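UPF0141 protein yjdB (Campylobacter jejuni subsp. jejuni HB93-13, PDB 4TN0) probably transfers phosphoethanolamine in the periplasm, as a zinc-containing enzyme of the alkaline phosphatase-like superfamily that is required for polymyxin resistance and motility. Local coordinates at residues G109-K112 and G113-R117; L264-L267 and A268-K272; S294-P298 and E299-L303. All blocks are in the same frame, centred on the assembly; numbering follows the deposited sequence.

Contact 1: G109-K112 and G113-R117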
# COMPACT_ATOMS: atom_id res chain seq x y z
N GLY A 109 -7.97 2.70 12.10
CA GLY A 109 -8.72 1.46 12.13
C GLY A 109 -7.96 0.22 12.54
O GLY A 109 -8.55 -0.84 12.72
N GLY A 110 -6.65 0.35 12.72
CA GLY A 110 -5.83 -0.80 13.07
C GLY A 110 -5.44 -1.68 11.89
O GLY A 110 -5.58 -1.28 10.73
N CYS A 111 -4.90 -2.86 12.17
CA CYS A 111 -4.44 -3.73 11.10
C CYS A 111 -5.52 -4.73 10.65
O CYS A 111 -5.24 -5.65 9.88
CB CYS A 111 -3.16 -4.48 11.52
SG CYS A 111 -3.36 -5.56 12.94
N LYS A 112 -6.74 -4.56 11.18
CA LYS A 112 -7.87 -5.45 10.88
C LYS A 112 -7.49 -6.92 10.96
O LYS A 112 -7.91 -7.72 10.12
CB LYS A 112 -8.46 -5.15 9.50
CG LYS A 112 -8.94 -3.72 9.28
CD LYS A 112 -10.33 -3.52 9.86
CE LYS A 112 -10.83 -2.08 9.75
NZ LYS A 112 -10.98 -1.52 11.10
N GLY A 113 -6.69 -7.27 11.96
CA GLY A 113 -6.34 -8.66 12.23
C GLY A 113 -5.19 -9.26 11.45
O GLY A 113 -4.86 -10.44 11.63
N VAL A 114 -4.57 -8.47 10.57
CA VAL A 114 -3.49 -8.98 9.74
C VAL A 114 -2.18 -9.16 10.53
O VAL A 114 -1.45 -10.14 10.34
CB VAL A 114 -3.24 -8.06 8.54
CG1 VAL A 114 -2.05 -8.53 7.74
CG2 VAL A 114 -4.48 -8.02 7.66
N CYS A 115 -1.91 -8.21 11.43
CA CYS A 115 -0.63 -8.10 12.15
C CYS A 115 -0.65 -8.79 13.51
O CYS A 115 0.34 -8.77 14.25
CB CYS A 115 -0.27 -6.62 12.37
SG CYS A 115 -1.40 -5.79 13.55
N ASP A 116 -1.79 -9.37 13.85
CA ASP A 116 -2.05 -9.86 15.20
C ASP A 116 -1.03 -10.86 15.75
O ASP A 116 -0.75 -10.88 16.95
CB ASP A 116 -3.45 -10.47 15.24
CG ASP A 116 -4.54 -9.42 15.19
OD1 ASP A 116 -4.22 -8.23 14.97
OD2 ASP A 116 -5.72 -9.78 15.36
N ARG A 117 -0.48 -11.70 14.88
CA ARG A 117 0.40 -12.76 15.33
C ARG A 117 1.86 -12.45 15.02
O ARG A 117 2.71 -13.34 15.03
CB ARG A 117 -0.02 -14.08 14.70
CG ARG A 117 -1.35 -14.63 15.20
CD ARG A 117 -1.89 -15.65 14.21
NE ARG A 117 -1.94 -15.05 12.89
CZ ARG A 117 -2.96 -14.29 12.47
NH1 ARG A 117 -2.94 -13.76 11.25
NH2 ARG A 117 -3.99 -14.07 13.27
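Cys111 and Cys115 are joined through their sulfurs, SG to SG 2.1 Å, and the disulfide closes a small loop that contains a type I' beta turn running from Cys111 to Val114. The torsion about the sulfur-sulfur bond is -64°, and on each cysteine SG sits between the backbone N and the carbonyl carbon (chi1 61° at Cys111). This geometry brings Cys111 CB within 3.7 Å of Cys115 CB. Trp103 of strand 100-105 touches both cysteines and Val114.

The turn itself is defined by its backbone. Lys112 and Gly113 occupy the two central positions, both with positive phi, as the primed form requires, and a glycine takes up the second of these readily. The turn is closed by Val114 N donating to Cys111 O at 3.0 Å, with a nearly straight N-H...O angle of 166°; the donor nonetheless stands well above the carbonyl plane. Gly113 N is just as near to the same oxygen, but its angle is too poor for a bond. Val114 adds a branch to the oxygen's surroundings, its CG2 lying 3.3 Å from Cys111 O.

The long chain of Lys112, bent at chi2 and chi4, runs back to Gly109. There Lys112 NZ donates to Gly109 O, a hydrogen bond of 3.0 Å that ties the lysine to the backbone two residues ahead of the disulfide loop, while the chain touches Leu69 and Pro70 of helix 68-73. The side chain passes about 7 Å from the zinc ion. At the far end, Asp116 OD1 comes to 3.5 Å from Cys111 SG.

Contact 2: L264-L267 and A268-K272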
# COMPACT_ATOMS: atom_id res chain seq x y z
N LEU A 264 14.67 -5.84 -10.71
CA LEU A 264 13.31 -5.80 -10.21
C LEU A 264 12.64 -4.55 -10.74
O LEU A 264 11.50 -4.58 -11.22
CB LEU A 264 13.30 -5.80 -8.68
CG LEU A 264 13.95 -7.06 -8.11
CD1 LEU A 264 13.91 -7.07 -6.58
CD2 LEU A 264 13.28 -8.29 -8.70
N MET A 265 13.38 -3.45 -10.68
CA MET A 265 12.91 -2.18 -11.18
C MET A 265 12.46 -2.27 -12.62
O MET A 265 11.50 -1.60 -13.02
CB MET A 265 14.01 -1.13 -11.05
CG MET A 265 13.50 0.29 -10.99
SD MET A 265 12.82 0.66 -9.37
CE MET A 265 12.51 2.41 -9.60
N ASN A 266 13.14 -3.10 -13.42
CA ASN A 266 12.75 -3.18 -14.82
C ASN A 266 11.74 -4.31 -15.08
O ASN A 266 11.00 -4.24 -16.07
CB ASN A 266 13.98 -3.33 -15.72
CG ASN A 266 13.64 -3.15 -17.20
OD1 ASN A 266 13.10 -2.11 -17.60
ND2 ASN A 266 13.96 -4.16 -18.02
N LEU A 267 11.67 -5.31 -14.20
CA LEU A 267 10.55 -6.23 -14.28
C LEU A 267 9.26 -5.50 -13.94
O LEU A 267 8.22 -5.70 -14.58
CB LEU A 267 10.75 -7.43 -13.36
CG LEU A 267 11.36 -8.72 -13.90
CD1 LEU A 267 12.60 -8.44 -14.75
CD2 LEU A 267 11.69 -9.68 -12.76
N ALA A 268 9.33 -4.68 -12.90
CA ALA A 268 8.19 -3.86 -12.50
C ALA A 268 7.73 -2.95 -13.64
O ALA A 268 6.53 -2.85 -13.93
CB ALA A 268 8.55 -3.05 -11.27
N LYS A 269 8.70 -2.30 -14.29
CA LYS A 269 8.41 -1.36 -15.37
C LYS A 269 7.71 -2.04 -16.54
O LYS A 269 6.88 -1.44 -17.22
CB LYS A 269 9.70 -0.69 -15.87
CG LYS A 269 9.48 0.34 -16.99
CD LYS A 269 10.74 1.15 -17.34
CE LYS A 269 11.40 0.65 -18.64
NZ LYS A 269 11.08 1.50 -19.85
N GLU A 270 8.04 -3.32 -16.75
CA GLU A 270 7.48 -4.09 -17.85
C GLU A 270 6.03 -4.50 -17.59
O GLU A 270 5.26 -4.71 -18.53
CB GLU A 270 8.33 -5.33 -18.12
CG GLU A 270 9.70 -5.04 -18.69
CD GLU A 270 10.55 -6.29 -18.89
OE1 GLU A 270 11.06 -6.48 -20.02
OE2 GLU A 270 10.74 -7.06 -17.92
N HIS A 271 5.66 -4.60 -16.32
CA HIS A 271 4.32 -5.05 -15.95
C HIS A 271 3.31 -3.92 -15.68
O HIS A 271 2.10 -4.17 -15.64
CB HIS A 271 4.40 -5.92 -14.70
CG HIS A 271 5.17 -7.19 -14.88
ND1 HIS A 271 6.39 -7.40 -14.28
CD2 HIS A 271 4.88 -8.31 -15.57
CE1 HIS A 271 6.83 -8.61 -14.60
NE2 HIS A 271 5.93 -9.18 -15.38
N LYS A 272 3.80 -2.69 -15.56
CA LYS A 272 3.02 -1.61 -14.97
C LYS A 272 1.64 -1.36 -15.61
O LYS A 272 0.72 -0.93 -14.93
CB LYS A 272 3.84 -0.30 -14.96
CG LYS A 272 4.09 0.32 -16.33
CD LYS A 272 4.89 1.61 -16.24
CE LYS A 272 4.82 2.40 -17.55
NZ LYS A 272 5.17 3.84 -17.37
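With CG anti to the backbone N (chi1 -169°), Asn266 sends its amide along the flank of helix 264-271, while Glu270, one turn later, places CG beside its own backbone N (chi1 -69°) and runs extended from there. The two planar ends approach with amide and carboxylate 26° apart, ND2 of Asn266 being 4.1 Å from CD of Glu270. Glu270 CG also rests 3.0 Å from Asn266 O, a close contact over the helix surface.

The alpha-helical ladder explains this spacing. Ala268 N donates to Leu264 O at 2.7 Å and almost straight, whereas the following bonds lengthen: Lys269 N to Met265 O and Glu270 N to Asn266 O are both 3.2 Å. Leu267 O receives weak bonds from Glu270 N and His271 N, and His271 N also donates to Ala268 O, three residues back, at 3.1 Å.

Leu264 and Ala268 face the sheet, touching Phe257 of strand 252-259, and Leu267 CD1 lies 3.9 Å from Glu270 OE2. On the exposed flank the methylenes of Lys269 pass beside the Asn266 amide, Lys269 CE coming 3.4 Å from Asn266 OD1.

Contact 3: S294-P298 and E299-L303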
# COMPACT_ATOMS: atom_id res chain seq x y z
N SER A 294 3.43 -24.69 -2.61
CA SER A 294 2.52 -24.94 -3.73
C SER A 294 1.47 -23.85 -3.88
O SER A 294 0.88 -23.69 -4.96
CB SER A 294 1.84 -26.30 -3.56
OG SER A 294 1.08 -26.33 -2.37
N VAL A 295 1.22 -23.07 -2.83
CA VAL A 295 0.21 -22.02 -2.92
C VAL A 295 0.77 -20.79 -3.60
O VAL A 295 0.03 -19.86 -3.96
CB VAL A 295 -0.36 -21.63 -1.55
CG1 VAL A 295 -0.95 -22.84 -0.86
CG2 VAL A 295 0.71 -20.97 -0.71
N TYR A 296 2.09 -20.77 -3.79
CA TYR A 296 2.73 -19.71 -4.55
C TYR A 296 2.36 -19.82 -6.03
O TYR A 296 2.58 -20.86 -6.67
CB TYR A 296 4.25 -19.76 -4.36
CG TYR A 296 5.00 -18.85 -5.30
CD1 TYR A 296 5.03 -17.47 -5.09
CD2 TYR A 296 5.70 -19.36 -6.39
CE1 TYR A 296 5.72 -16.63 -5.94
CE2 TYR A 296 6.39 -18.53 -7.25
CZ TYR A 296 6.40 -17.16 -7.02
OH TYR A 296 7.08 -16.33 -7.88
N GLU A 297 1.80 -18.76 -6.59
CA GLU A 297 1.42 -18.75 -7.99
C GLU A 297 2.29 -17.77 -8.73
O GLU A 297 2.08 -16.57 -8.65
CB GLU A 297 -0.05 -18.39 -8.18
CG GLU A 297 -1.04 -19.39 -7.63
CD GLU A 297 -2.45 -18.86 -7.69
OE1 GLU A 297 -2.66 -17.71 -7.25
OE2 GLU A 297 -3.35 -19.57 -8.20
N PRO A 298 3.25 -18.28 -9.51
CA PRO A 298 4.26 -17.45 -10.17
C PRO A 298 3.64 -16.47 -11.15
O PRO A 298 4.26 -15.47 -11.52
CB PRO A 298 5.14 -18.46 -10.90
CG PRO A 298 4.26 -19.68 -11.05
CD PRO A 298 3.39 -19.71 -9.84
N GLU A 299 2.42 -16.76 -11.57
CA GLU A 299 1.76 -15.93 -12.56
C GLU A 299 0.95 -14.82 -11.90
O GLU A 299 0.09 -14.20 -12.52
CB GLU A 299 0.88 -16.80 -13.43
CG GLU A 299 1.32 -18.24 -13.37
CD GLU A 299 0.80 -19.05 -14.54
OE1 GLU A 299 -0.25 -18.67 -15.11
OE2 GLU A 299 1.46 -20.07 -14.88
N TYR A 300 1.26 -14.60 -10.62
CA TYR A 300 0.66 -13.53 -9.83
C TYR A 300 1.71 -12.71 -9.07
O TYR A 300 1.37 -11.74 -8.38
CB TYR A 300 -0.36 -14.11 -8.85
CG TYR A 300 -1.76 -14.18 -9.41
CD1 TYR A 300 -2.41 -15.40 -9.56
CD2 TYR A 300 -2.44 -13.02 -9.80
CE1 TYR A 300 -3.70 -15.46 -10.07
CE2 TYR A 300 -3.71 -13.07 -10.31
CZ TYR A 300 -4.34 -14.29 -10.44
OH TYR A 300 -5.62 -14.34 -10.95
N ASP A 301 2.98 -13.10 -9.19
CA ASP A 301 4.09 -12.36 -8.56
C ASP A 301 4.50 -11.21 -9.48
O ASP A 301 4.92 -11.43 -10.61
CB ASP A 301 5.26 -13.31 -8.30
CG ASP A 301 6.36 -12.70 -7.43
OD1 ASP A 301 7.10 -13.50 -6.81
OD2 ASP A 301 6.50 -11.46 -7.35
N LEU A 302 4.34 -9.97 -9.00
CA LEU A 302 4.62 -8.79 -9.81
C LEU A 302 6.08 -8.72 -10.25
O LEU A 302 6.39 -8.19 -11.32
CB LEU A 302 4.24 -7.51 -9.06
CG LEU A 302 2.79 -7.34 -8.58
CD1 LEU A 302 2.69 -6.11 -7.67
CD2 LEU A 302 1.81 -7.26 -9.75
N LEU A 303 6.97 -9.25 -9.42
CA LEU A 303 8.40 -9.24 -9.72
C LEU A 303 8.92 -10.60 -10.26
O LEU A 303 10.02 -11.03 -9.92
CB LEU A 303 9.17 -8.83 -8.48
CG LEU A 303 8.72 -7.47 -7.96
CD1 LEU A 303 9.46 -7.10 -6.70
CD2 LEU A 303 8.89 -6.40 -9.03
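The hydroxyl of Tyr296 has two partners: Tyr296 OH donates to Asp301 OD1 at 3.0 Å, and it also has a weak bond with Asn304 ND2. Asp301 OD1 lies at the edge of the tyrosine ring and in its plane, while the carboxylate is turned almost square to the ring, 86° apart. The hydroxyl reaches OD1 on its anti side. Asp301 is set up for this by CG standing anti to the backbone N (chi1 -170°), which carries the carboxylate back toward Tyr296.

Between these two residues the chain makes a tight turn. Tyr300 N donates to Glu297 O at 2.9 Å, a three-residue step, with the donor above the carbonyl plane rather than on a lone pair. Pro298 occupies the bend, and its N lies 3.9 Å above one face of the Tyr296 ring, displaced toward the rim. The ring of Pro298 and the chain of Glu299 lie side by side, Pro298 CG 4.0 Å from Glu299 CG.

Glu297 and Tyr300 likewise lie side by side and point the same way, with carboxylate and ring planes 30° apart. Glu297 OE1 comes to 3.3 Å from Tyr300 CD1, but its charge is met by a salt bridge to Lys77, whose side chain Tyr300 touches too. Glu297 N and Tyr300 O are held by Ser283 and Asn280, which moors the turn beside helix 281-288.

The remaining carboxylate oxygen, Asp301 OD2, accepts from Leu303 N at 3.1 Å from above the carboxylate plane, the backbone donor two residues on that defines an Asx turn.

How the contacts relate
Contacts 2 and 3 meet directly, although their centres are about 15 Å apart: Leu303 at the end of 299-303 lies against Leu264 and Ala268 of helix 264-271, with Ala268 CB 4.0 Å from Leu303 CD2, and His271 ND1 packs 3.1 Å from Leu302 O. Contact 1 stands apart, its nearest atoms about 21 Å from contact 2 and about 14 Å from contact 3; contacts 1 and 2 lie on opposite sides of the chain's centre. In contact 1 the side chain of Lys112 lies about 7 Å from the zinc ion, whose site is formed by Glu26, Thr65 (the phosphothreonine), Asp226 and His227.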